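Mannosylglycerate hydrolase MGH1-like glycoside hydrolase domain-containing protein (Thermus thermophilus HB8, PDB 4WVA) catalyses the hydrolysis of mannosylglycerate, a solute made under osmotic stress, to mannose and glycerate, and can also split glucosylglycerate into glucose and glycerate. Local coordinates at residues Ala19-Ala24 and Trp52-Cys57; Leu33-Phe38 and Ile101-Val106; Gly67-Ile72 and Leu136-Trp141; Val107-Arg112 and Leu241-Arg246. One frame throughout, in Å; residues are numbered along the deposited sequence. Where two conformers were deposited one is given.

Contact 1 of 4, residues Ala19-Ala24 and Trp52-Cys57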
# COMPACT_ATOMS: atom_id res chain seq x y z
N ALA A 19 -34.92 -12.60 -17.98
CA ALA A 19 -33.89 -12.89 -17.00
C ALA A 19 -32.54 -12.27 -17.34
O ALA A 19 -31.64 -12.25 -16.51
CB ALA A 19 -33.72 -14.39 -16.87
N PHE A 20 -32.38 -11.78 -18.57
CA PHE A 20 -31.13 -11.15 -18.99
C PHE A 20 -31.47 -10.08 -20.01
O PHE A 20 -32.59 -10.00 -20.50
CB PHE A 20 -30.14 -12.16 -19.57
CG PHE A 20 -30.55 -12.72 -20.91
CD1 PHE A 20 -30.11 -12.15 -22.09
CD2 PHE A 20 -31.38 -13.83 -20.97
CE1 PHE A 20 -30.53 -12.65 -23.32
CE2 PHE A 20 -31.80 -14.34 -22.19
CZ PHE A 20 -31.35 -13.76 -23.36
N THR A 21 -30.48 -9.22 -20.28
CA THR A 21 -30.64 -8.09 -21.17
C THR A 21 -29.63 -8.23 -22.29
O THR A 21 -28.44 -8.45 -22.05
CB THR A 21 -30.40 -6.79 -20.39
OG1 THR A 21 -31.12 -6.83 -19.15
CG2 THR A 21 -30.80 -5.60 -21.21
N VAL A 22 -30.08 -8.18 -23.53
CA VAL A 22 -29.13 -8.13 -24.64
C VAL A 22 -28.39 -6.80 -24.66
O VAL A 22 -28.97 -5.77 -24.37
CB VAL A 22 -29.78 -8.37 -26.02
CG1 VAL A 22 -30.44 -9.73 -26.04
CG2 VAL A 22 -30.74 -7.25 -26.42
N PRO A 23 -27.09 -6.83 -25.00
CA PRO A 23 -26.41 -5.54 -25.09
C PRO A 23 -26.97 -4.60 -26.15
O PRO A 23 -26.96 -3.38 -25.97
CB PRO A 23 -24.96 -5.93 -25.41
CG PRO A 23 -24.81 -7.27 -24.78
CD PRO A 23 -26.13 -7.95 -24.97
N ALA A 24 -27.47 -5.17 -27.25
CA ALA A 24 -28.14 -4.37 -28.28
C ALA A 24 -28.93 -5.32 -29.16
O ALA A 24 -28.44 -6.39 -29.47
CB ALA A 24 -27.14 -3.60 -29.12
N TRP A 52 -30.75 -8.34 -9.57
CA TRP A 52 -30.19 -9.62 -9.14
C TRP A 52 -30.37 -10.68 -10.22
O TRP A 52 -29.48 -11.47 -10.50
CB TRP A 52 -30.87 -10.11 -7.88
CG TRP A 52 -30.48 -9.45 -6.62
CD1 TRP A 52 -31.24 -8.66 -5.84
CD2 TRP A 52 -29.21 -9.55 -5.96
NE1 TRP A 52 -30.55 -8.24 -4.74
CE2 TRP A 52 -29.29 -8.79 -4.78
CE3 TRP A 52 -28.02 -10.23 -6.24
CZ2 TRP A 52 -28.22 -8.68 -3.89
CZ3 TRP A 52 -26.95 -10.10 -5.36
CH2 TRP A 52 -27.06 -9.36 -4.20
N GLN A 53 -31.56 -10.69 -10.83
CA GLN A 53 -31.87 -11.75 -11.79
C GLN A 53 -30.89 -11.77 -12.95
O GLN A 53 -30.52 -12.85 -13.43
CB GLN A 53 -33.32 -11.62 -12.28
CG GLN A 53 -34.36 -12.05 -11.25
CD GLN A 53 -34.25 -13.52 -10.89
OE1 GLN A 53 -33.87 -14.37 -11.73
NE2 GLN A 53 -34.57 -13.85 -9.63
N GLU A 54 -30.48 -10.59 -13.41
CA GLU A 54 -29.48 -10.47 -14.46
C GLU A 54 -28.26 -11.33 -14.15
O GLU A 54 -27.75 -12.02 -15.03
CB GLU A 54 -29.04 -9.00 -14.66
CG GLU A 54 -28.19 -8.79 -15.91
CD GLU A 54 -28.98 -8.70 -17.20
OE1 GLU A 54 -30.18 -8.34 -17.13
OE2 GLU A 54 -28.40 -8.94 -18.28
N LEU A 55 -27.78 -11.27 -12.90
CA LEU A 55 -26.54 -11.96 -12.55
C LEU A 55 -26.81 -13.42 -12.19
O LEU A 55 -25.97 -14.29 -12.44
CB LEU A 55 -25.84 -11.23 -11.42
CG LEU A 55 -25.59 -9.75 -11.72
CD1 LEU A 55 -24.83 -9.14 -10.56
CD2 LEU A 55 -24.87 -9.58 -13.06
N LEU A 56 -27.95 -13.71 -11.60
CA LEU A 56 -28.30 -15.12 -11.37
C LEU A 56 -28.29 -15.86 -12.69
O LEU A 56 -27.80 -16.99 -12.80
CB LEU A 56 -29.68 -15.26 -10.74
CG LEU A 56 -29.83 -14.76 -9.31
CD1 LEU A 56 -31.29 -14.81 -8.86
CD2 LEU A 56 -28.98 -15.61 -8.42
N CYS A 57 -28.88 -15.23 -13.70
CA CYS A 57 -29.00 -15.85 -15.02
C CYS A 57 -27.62 -16.11 -15.62
O CYS A 57 -27.34 -17.19 -16.13
CB CYS A 57 -29.84 -14.96 -15.92
SG CYS A 57 -30.13 -15.62 -17.57
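The irregular chain of A19-A24 runs past helix 48-62 with the CA atoms of F20 and E54 4.9 Å apart, the closest CA pair across the contact. The carbonyl O of A19 rests on the helix surface, where it receives the CA-H of E54 (O to CA 3.5 Å) and touches CB of C57 at 3.3 Å. The polar centre is the carboxylate of E54. CG is anti to the backbone N (chi1 -169°) and the chain bends at chi2 (80°), which carries the carboxylate out to T21, whose side chain it crosses at about a right angle. T21 N donates to the syn lone pair of E54 OE2 at 2.9 Å, while T21 OG1 donates to E54 OE1 at 2.7 Å from above the carboxylate plane. In this (alpha/alpha)6-barrel enzyme the pair of bonds fastens the loop leading to strand 31-32 onto helix 48-62. OE1 also forms a salt bridge with R50 and OE2 a hydrogen bond with S36, so the ionised form is probably favoured. T21 OG1 is also hydrogen-bonded to W43. An alanine in place of E54 would remove both bonds to T21 and probably weaken the seating of the loop. C57 SG packs on A19 CB at 3.9 Å and makes an oblique sulfur-aromatic contact with F20, 5.2 Å from SG to the ring centroid. The F20 ring stacks with H75.

Contact 2 of 4, residues Leu33-Phe38 and Ile101-Val106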
# COMPACT_ATOMS: atom_id res chain seq x y z
N LEU A 33 -21.03 -11.19 -20.50
CA LEU A 33 -20.57 -11.18 -19.12
C LEU A 33 -20.41 -9.77 -18.56
O LEU A 33 -21.13 -9.39 -17.62
CB LEU A 33 -19.26 -11.96 -19.02
CG LEU A 33 -18.70 -12.34 -17.64
CD1 LEU A 33 -17.52 -13.29 -17.86
CD2 LEU A 33 -18.29 -11.14 -16.81
N TRP A 34 -19.46 -8.97 -19.06
CA TRP A 34 -19.27 -7.67 -18.38
C TRP A 34 -20.44 -6.73 -18.66
O TRP A 34 -20.81 -5.96 -17.78
CB TRP A 34 -17.87 -7.01 -18.51
CG TRP A 34 -17.49 -6.34 -19.80
CD1 TRP A 34 -17.94 -6.61 -21.08
CD2 TRP A 34 -16.50 -5.31 -19.93
NE1 TRP A 34 -17.28 -5.79 -21.98
CE2 TRP A 34 -16.41 -4.98 -21.29
CE3 TRP A 34 -15.67 -4.63 -19.01
CZ2 TRP A 34 -15.53 -4.00 -21.76
CZ3 TRP A 34 -14.80 -3.65 -19.48
CH2 TRP A 34 -14.74 -3.35 -20.84
N ASP A 35 -21.11 -6.89 -19.80
CA ASP A 35 -22.30 -6.09 -20.07
C ASP A 35 -23.34 -6.32 -19.00
O ASP A 35 -23.92 -5.36 -18.49
CB ASP A 35 -22.91 -6.40 -21.44
CG ASP A 35 -21.99 -6.09 -22.59
OD1 ASP A 35 -20.90 -6.72 -22.68
OD2 ASP A 35 -22.36 -5.24 -23.43
N SER A 36 -23.62 -7.58 -18.68
CA SER A 36 -24.68 -7.87 -17.72
C SER A 36 -24.36 -7.24 -16.37
O SER A 36 -25.26 -6.80 -15.67
CB SER A 36 -24.94 -9.38 -17.58
OG SER A 36 -25.86 -9.81 -18.57
N ALA A 37 -23.08 -7.17 -16.02
CA ALA A 37 -22.69 -6.63 -14.74
C ALA A 37 -23.03 -5.14 -14.71
O ALA A 37 -23.65 -4.68 -13.76
CB ALA A 37 -21.22 -6.86 -14.47
N PHE A 38 -22.64 -4.41 -15.74
CA PHE A 38 -22.96 -2.96 -15.78
C PHE A 38 -24.48 -2.77 -15.87
O PHE A 38 -25.03 -1.86 -15.25
CB PHE A 38 -22.29 -2.21 -16.94
CG PHE A 38 -20.79 -2.22 -16.86
CD1 PHE A 38 -20.12 -1.50 -15.87
CD2 PHE A 38 -20.03 -2.93 -17.78
CE1 PHE A 38 -18.74 -1.51 -15.80
CE2 PHE A 38 -18.65 -2.95 -17.71
CZ PHE A 38 -18.00 -2.23 -16.71
N ILE A 101 -14.23 -18.58 -23.85
CA ILE A 101 -13.31 -17.58 -23.31
C ILE A 101 -14.08 -16.73 -22.29
O ILE A 101 -15.29 -16.85 -22.19
CB ILE A 101 -12.72 -16.68 -24.40
CG1 ILE A 101 -13.83 -15.98 -25.20
CG2 ILE A 101 -11.79 -17.47 -25.32
CD1 ILE A 101 -13.35 -14.90 -26.15
N THR A 102 -13.36 -15.88 -21.55
CA THR A 102 -13.98 -15.09 -20.49
C THR A 102 -13.96 -13.58 -20.81
O THR A 102 -13.77 -13.19 -21.96
CB THR A 102 -13.34 -15.45 -19.13
OG1 THR A 102 -14.13 -14.93 -18.05
CG2 THR A 102 -11.90 -14.99 -19.02
N GLN A 103 -14.23 -12.75 -19.80
CA GLN A 103 -14.28 -11.29 -20.00
C GLN A 103 -13.95 -10.64 -18.65
O GLN A 103 -13.88 -11.32 -17.65
CB GLN A 103 -15.65 -10.83 -20.49
CG GLN A 103 -15.64 -10.29 -21.91
CD GLN A 103 -16.97 -9.65 -22.32
OE1 GLN A 103 -17.97 -9.69 -21.58
NE2 GLN A 103 -16.97 -9.04 -23.49
N PRO A 104 -13.78 -9.31 -18.64
CA PRO A 104 -13.32 -8.72 -17.37
C PRO A 104 -14.30 -8.96 -16.21
O PRO A 104 -15.51 -8.71 -16.35
CB PRO A 104 -13.21 -7.22 -17.71
CG PRO A 104 -12.94 -7.22 -19.18
CD PRO A 104 -13.82 -8.30 -19.71
N PRO A 105 -13.78 -9.42 -15.06
CA PRO A 105 -14.62 -9.95 -14.00
C PRO A 105 -15.13 -8.84 -13.08
O PRO A 105 -14.79 -8.80 -11.91
CB PRO A 105 -13.69 -10.92 -13.28
CG PRO A 105 -12.34 -10.35 -13.48
CD PRO A 105 -12.35 -9.77 -14.86
N VAL A 106 -15.93 -7.93 -13.63
CA VAL A 106 -16.46 -6.83 -12.84
C VAL A 106 -17.62 -7.29 -11.94
O VAL A 106 -18.07 -6.56 -11.06
CB VAL A 106 -16.86 -5.66 -13.76
CG1 VAL A 106 -18.11 -5.98 -14.49
CG2 VAL A 106 -17.06 -4.37 -12.97
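OE1 of Q103 is gripped by one hydrogen bond across the contact: W34 N donates to it at 3.0 Å, nearly straight at 172°. The donor stands above the carbonyl plane rather than on a lone pair. W34 lies in the first turn of helix 33-43, so the amide oxygen accepts an N-H at the helix start, where the end of the helix would probably polarise it. The Q103 side chain, stretched out past CG, crosses the indole at about a right angle, and its OE1 comes within 3.1 Å of W34 CD1, the ring and amide planes 64° apart. CG of W34 takes the crowded position between N and the carbonyl carbon (chi1 76°), which stands the indole against the loop. CG of P104 lies over one face in a CH-pi contact, 4.1 Å from the centroid of the six-membered ring; F38 CE2 approaches the opposite face and W410 meets the indole edge-to-face. A glycine in place of W34 would lose the CH-pi contact with P104 and the indole face that F38 CE2 approaches, probably loosening the loop on the helix. V106 CG1 presses on A37 CB at 3.2 Å, a crowded methyl-methyl approach, and also lies over the face of the F38 ring. P105, the centre of an inverse gamma turn, brings V106 there. L33, W34, D35 and Q103 are probable substrate-binding residues, and a bound Tris lies beside D35; holding OE1 on the helix N-H would help to set the rotation of the Q103 amide, consistent with a pre-set polar group in the sugar pocket.

Contact 3 of 4, residues Gly67-Ile72 and Leu136-Trp141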
# COMPACT_ATOMS: atom_id res chain seq x y z
N GLY A 67 -15.76 -23.72 -12.97
CA GLY A 67 -15.88 -22.36 -12.44
C GLY A 67 -15.75 -21.27 -13.48
O GLY A 67 -16.05 -20.10 -13.20
N MET A 68 -15.34 -21.62 -14.70
CA MET A 68 -15.16 -20.61 -15.72
C MET A 68 -16.48 -19.93 -16.04
O MET A 68 -17.49 -20.60 -16.25
CB MET A 68 -14.60 -21.19 -17.01
CG MET A 68 -14.19 -20.09 -17.96
SD MET A 68 -13.81 -20.65 -19.62
CE MET A 68 -15.50 -20.91 -20.16
N LEU A 69 -16.48 -18.59 -16.06
CA LEU A 69 -17.63 -17.83 -16.53
C LEU A 69 -17.31 -17.33 -17.93
O LEU A 69 -16.35 -16.60 -18.13
CB LEU A 69 -17.91 -16.67 -15.58
CG LEU A 69 -19.28 -16.01 -15.74
CD1 LEU A 69 -20.41 -16.94 -15.36
CD2 LEU A 69 -19.33 -14.76 -14.88
N PRO A 70 -18.10 -17.74 -18.93
CA PRO A 70 -17.80 -17.42 -20.32
C PRO A 70 -18.29 -16.03 -20.70
O PRO A 70 -19.20 -15.53 -20.04
CB PRO A 70 -18.62 -18.46 -21.08
CG PRO A 70 -19.80 -18.66 -20.23
CD PRO A 70 -19.35 -18.50 -18.80
N HIS A 71 -17.72 -15.42 -21.73
CA HIS A 71 -18.13 -14.06 -22.09
C HIS A 71 -19.49 -13.99 -22.77
O HIS A 71 -20.15 -12.97 -22.68
CB HIS A 71 -17.05 -13.31 -22.86
CG HIS A 71 -17.08 -13.49 -24.34
ND1 HIS A 71 -17.01 -14.73 -24.96
CD2 HIS A 71 -17.04 -12.57 -25.34
CE1 HIS A 71 -16.96 -14.55 -26.27
NE2 HIS A 71 -16.98 -13.26 -26.52
N ILE A 72 -19.94 -15.09 -23.38
CA ILE A 72 -21.28 -15.13 -23.97
C ILE A 72 -22.02 -16.40 -23.54
O ILE A 72 -21.44 -17.48 -23.57
CB ILE A 72 -21.27 -15.07 -25.52
CG1 ILE A 72 -20.49 -13.87 -26.05
CG2 ILE A 72 -22.71 -14.97 -26.05
CD1 ILE A 72 -20.25 -13.89 -27.55
N LEU A 136 -16.57 -17.00 -6.24
CA LEU A 136 -15.31 -17.52 -5.74
C LEU A 136 -14.74 -18.57 -6.71
O LEU A 136 -13.54 -18.59 -6.97
CB LEU A 136 -15.52 -18.12 -4.34
CG LEU A 136 -14.30 -18.61 -3.58
CD1 LEU A 136 -13.39 -17.45 -3.21
CD2 LEU A 136 -14.76 -19.36 -2.34
N ALA A 137 -15.61 -19.42 -7.24
CA ALA A 137 -15.17 -20.46 -8.18
C ALA A 137 -14.68 -19.86 -9.49
O ALA A 137 -13.75 -20.38 -10.11
CB ALA A 137 -16.30 -21.46 -8.43
N PHE A 138 -15.29 -18.76 -9.93
CA PHE A 138 -14.85 -18.06 -11.12
C PHE A 138 -13.45 -17.44 -10.90
O PHE A 138 -12.56 -17.60 -11.72
CB PHE A 138 -15.89 -17.00 -11.52
CG PHE A 138 -15.49 -16.12 -12.68
CD1 PHE A 138 -14.71 -16.59 -13.74
CD2 PHE A 138 -15.95 -14.80 -12.73
CE1 PHE A 138 -14.37 -15.78 -14.80
CE2 PHE A 138 -15.62 -13.99 -13.80
CZ PHE A 138 -14.83 -14.47 -14.83
N HIS A 139 -13.28 -16.75 -9.78
CA HIS A 139 -11.99 -16.15 -9.48
C HIS A 139 -10.92 -17.26 -9.36
O HIS A 139 -9.82 -17.13 -9.88
CB HIS A 139 -12.06 -15.32 -8.20
CG HIS A 139 -12.70 -13.98 -8.36
ND1 HIS A 139 -13.89 -13.76 -9.04
CD2 HIS A 139 -12.31 -12.77 -7.91
CE1 HIS A 139 -14.19 -12.46 -8.98
NE2 HIS A 139 -13.26 -11.85 -8.28
N ARG A 140 -11.28 -18.35 -8.70
CA ARG A 140 -10.34 -19.46 -8.57
C ARG A 140 -9.92 -20.02 -9.93
O ARG A 140 -8.74 -20.31 -10.14
CB ARG A 140 -10.96 -20.56 -7.72
CG ARG A 140 -10.01 -21.70 -7.45
CD ARG A 140 -10.70 -22.73 -6.61
NE ARG A 140 -11.07 -22.21 -5.29
CZ ARG A 140 -12.29 -22.16 -4.80
NH1 ARG A 140 -13.35 -22.59 -5.49
NH2 ARG A 140 -12.46 -21.69 -3.57
N TRP A 141 -10.88 -20.18 -10.85
CA TRP A 141 -10.60 -20.61 -12.20
C TRP A 141 -9.62 -19.66 -12.90
O TRP A 141 -8.70 -20.10 -13.58
CB TRP A 141 -11.91 -20.76 -13.02
CG TRP A 141 -11.63 -21.17 -14.41
CD1 TRP A 141 -11.46 -22.45 -14.85
CD2 TRP A 141 -11.38 -20.32 -15.52
NE1 TRP A 141 -11.14 -22.45 -16.18
CE2 TRP A 141 -11.08 -21.15 -16.62
CE3 TRP A 141 -11.39 -18.93 -15.71
CZ2 TRP A 141 -10.80 -20.65 -17.89
CZ3 TRP A 141 -11.11 -18.44 -16.97
CH2 TRP A 141 -10.82 -19.29 -18.03
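G67 enters with a positive phi (98°) and its CA 3.7 Å from A137 O, at a point where the loop lies directly on helix 121-146. A CB at this position would come within 2.4 Å of that same A137 O and would also jam against the preceding carbonyl, so only a residue without a side chain fits. The carbonyl O of G67 takes the CA-H of F138, with O and CA 3.2 Å apart, and accepts a hydrogen bond from Q63. M68 follows with CG anti to its backbone N, which lays the side chain alongside W141, both pointing the same way. M68 CG sits above the indole, 3.3 Å from the centroid of the six-membered ring and 8° off its normal; with chi2 also anti, SD follows at 4.0 Å from the same centroid, in an oblique Met-aromatic contact. L69 then crosses F138 at about a right angle. Its CB stands over the centre of the phenyl face, 3.6 Å from the ring centroid, and L69 CD2 reaches F138 CE2 at 3.9 Å. L69 also packs on L58 and F59 of helix 48-62, and its carbonyl O is hydrogen-bonded to T102 OG1. From H71 the chain runs into strand 72-74, the middle strand of a small antiparallel sheet, while H139 of helix 121-146 leans on helix 235-254 and R140 is salt-bridged to E261 of helix 260-275.

Contact 4 of 4, residues Val107-Arg112 and Leu241-Arg246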
# COMPACT_ATOMS: atom_id res chain seq x y z
N VAL A 107 -18.06 -8.54 -12.09
CA VAL A 107 -19.31 -8.96 -11.45
C VAL A 107 -19.29 -8.90 -9.91
O VAL A 107 -20.28 -8.49 -9.31
CB VAL A 107 -19.83 -10.32 -11.99
CG1 VAL A 107 -18.85 -11.45 -11.73
CG2 VAL A 107 -21.22 -10.61 -11.45
N ALA A 108 -18.17 -9.23 -9.27
CA ALA A 108 -18.19 -9.22 -7.78
C ALA A 108 -18.41 -7.83 -7.21
O ALA A 108 -19.02 -7.66 -6.16
CB ALA A 108 -16.91 -9.82 -7.21
N THR A 109 -17.87 -6.84 -7.90
CA THR A 109 -18.05 -5.44 -7.52
C THR A 109 -19.53 -5.06 -7.57
O THR A 109 -20.05 -4.40 -6.66
CB THR A 109 -17.19 -4.57 -8.44
OG1 THR A 109 -15.82 -4.86 -8.17
CG2 THR A 109 -17.44 -3.07 -8.22
N VAL A 110 -20.20 -5.50 -8.62
CA VAL A 110 -21.63 -5.23 -8.77
C VAL A 110 -22.42 -6.00 -7.71
O VAL A 110 -23.33 -5.46 -7.10
CB VAL A 110 -22.12 -5.48 -10.21
CG1 VAL A 110 -23.63 -5.34 -10.27
CG2 VAL A 110 -21.45 -4.53 -11.18
N VAL A 111 -22.05 -7.26 -7.48
CA VAL A 111 -22.74 -8.06 -6.47
C VAL A 111 -22.61 -7.42 -5.06
O VAL A 111 -23.58 -7.38 -4.30
CB VAL A 111 -22.29 -9.53 -6.49
CG1 VAL A 111 -22.85 -10.26 -5.28
CG2 VAL A 111 -22.75 -10.22 -7.78
N ARG A 112 -21.43 -6.91 -4.73
CA ARG A 112 -21.25 -6.25 -3.43
C ARG A 112 -22.21 -5.05 -3.31
O ARG A 112 -22.85 -4.84 -2.28
CB ARG A 112 -19.81 -5.79 -3.22
CG ARG A 112 -19.65 -5.05 -1.90
CD ARG A 112 -18.24 -4.52 -1.69
NE ARG A 112 -18.15 -3.81 -0.41
CZ ARG A 112 -17.04 -3.24 0.06
NH1 ARG A 112 -15.91 -3.28 -0.62
NH2 ARG A 112 -17.06 -2.61 1.23
N LEU A 241 -10.18 -7.09 -12.10
CA LEU A 241 -10.05 -8.25 -11.21
C LEU A 241 -9.58 -7.86 -9.81
O LEU A 241 -10.09 -8.37 -8.82
CB LEU A 241 -9.13 -9.29 -11.83
CG LEU A 241 -8.77 -10.53 -10.99
CD1 LEU A 241 -10.00 -11.26 -10.48
CD2 LEU A 241 -7.90 -11.48 -11.80
N GLN A 242 -8.60 -6.96 -9.72
CA GLN A 242 -8.14 -6.51 -8.40
C GLN A 242 -9.29 -5.85 -7.65
O GLN A 242 -9.50 -6.12 -6.47
CB GLN A 242 -6.96 -5.56 -8.54
CG GLN A 242 -6.50 -4.89 -7.24
CD GLN A 242 -5.77 -5.82 -6.26
OE1 GLN A 242 -5.45 -6.97 -6.58
NE2 GLN A 242 -5.52 -5.31 -5.06
N ARG A 243 -10.03 -4.96 -8.31
CA ARG A 243 -11.18 -4.33 -7.67
C ARG A 243 -12.20 -5.39 -7.24
O ARG A 243 -12.71 -5.34 -6.11
CB ARG A 243 -11.83 -3.30 -8.58
CG ARG A 243 -13.10 -2.67 -8.03
CD ARG A 243 -12.95 -2.01 -6.67
NE ARG A 243 -14.23 -1.44 -6.24
CZ ARG A 243 -14.67 -0.21 -6.55
NH1 ARG A 243 -13.93 0.62 -7.26
NH2 ARG A 243 -15.85 0.20 -6.13
N ALA A 244 -12.47 -6.35 -8.12
CA ALA A 244 -13.44 -7.37 -7.83
C ALA A 244 -13.00 -8.25 -6.66
O ALA A 244 -13.84 -8.63 -5.84
CB ALA A 244 -13.71 -8.20 -9.07
N ASN A 245 -11.71 -8.58 -6.58
CA ASN A 245 -11.16 -9.31 -5.42
C ASN A 245 -11.37 -8.56 -4.10
O ASN A 245 -11.79 -9.15 -3.10
CB ASN A 245 -9.67 -9.60 -5.57
CG ASN A 245 -9.38 -10.74 -6.53
OD1 ASN A 245 -10.15 -11.69 -6.63
ND2 ASN A 245 -8.26 -10.66 -7.21
N ARG A 246 -11.09 -7.26 -4.09
CA ARG A 246 -11.34 -6.45 -2.91
C ARG A 246 -12.80 -6.49 -2.49
O ARG A 246 -13.14 -6.59 -1.29
CB ARG A 246 -10.94 -4.98 -3.17
CG ARG A 246 -9.46 -4.80 -3.43
CD ARG A 246 -8.69 -4.45 -2.21
NE ARG A 246 -7.27 -4.20 -2.52
CZ ARG A 246 -6.37 -3.95 -1.59
NH1 ARG A 246 -6.73 -3.89 -0.31
NH2 ARG A 246 -5.09 -3.76 -1.94
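Helices 107-117 and 235-254 pack against each other within the (alpha/alpha)6 barrel, running in broadly the same direction: the short axes cross at 36° and approach to 7.7 Å. Small residues permit this spacing, with CA of T109 5.0 Å from CA of A244. A108 CB rests on A244 CB at 4.0 Å and also lies near the A244 carbonyl. T109 carries its OG1 anti to the carbonyl carbon (chi1 -66°), which lays the hydroxyl against A244 CA at 3.5 Å and equally close to R243 CG. That hydroxyl is hydrogen-bonded to D247, whose carboxylate also forms salt bridges with R112 NH1 and R243 NE. Shared by both arginines, D247 would offset their like charges, R112 NH1 and R243 NE being 6.1 Å apart. Beyond the pair, R112 is salt-bridged to E116 and hydrogen-bonded to the A275 carbonyl of the second subunit, which puts this end of the contact at the subunit boundary. Within the chain, R243 makes a cation-pi contact with F307. The bend of R243 at chi2 (57°) brings its head beside T109, whose CG2 meets the guanidinium obliquely, 4.1 Å from R243 NE.

In the fold
From the N terminus, contact 1 ties the loop after helix 4-15 to helix 48-62. Before it closes, the chain has opened contact 2 at helix 33-43, which closes on 101-106, the loop leading into helix 107-117. Contact 3 opens between these segments, at 67-72, and closes on helix 121-146. Contact 4 starts at 107-112, while contact 3 is still open, and closes 129 residues on, at helix 235-254. Each contact therefore crosses the next, whereas contacts 1 and 3, 1 and 4, and 2 and 4 follow in series. Physically they interlock: L55 packs on A37, I101 meets H71, A37 packs on V110, and H139 lies against A244, joining loops, small sheet and barrel helices.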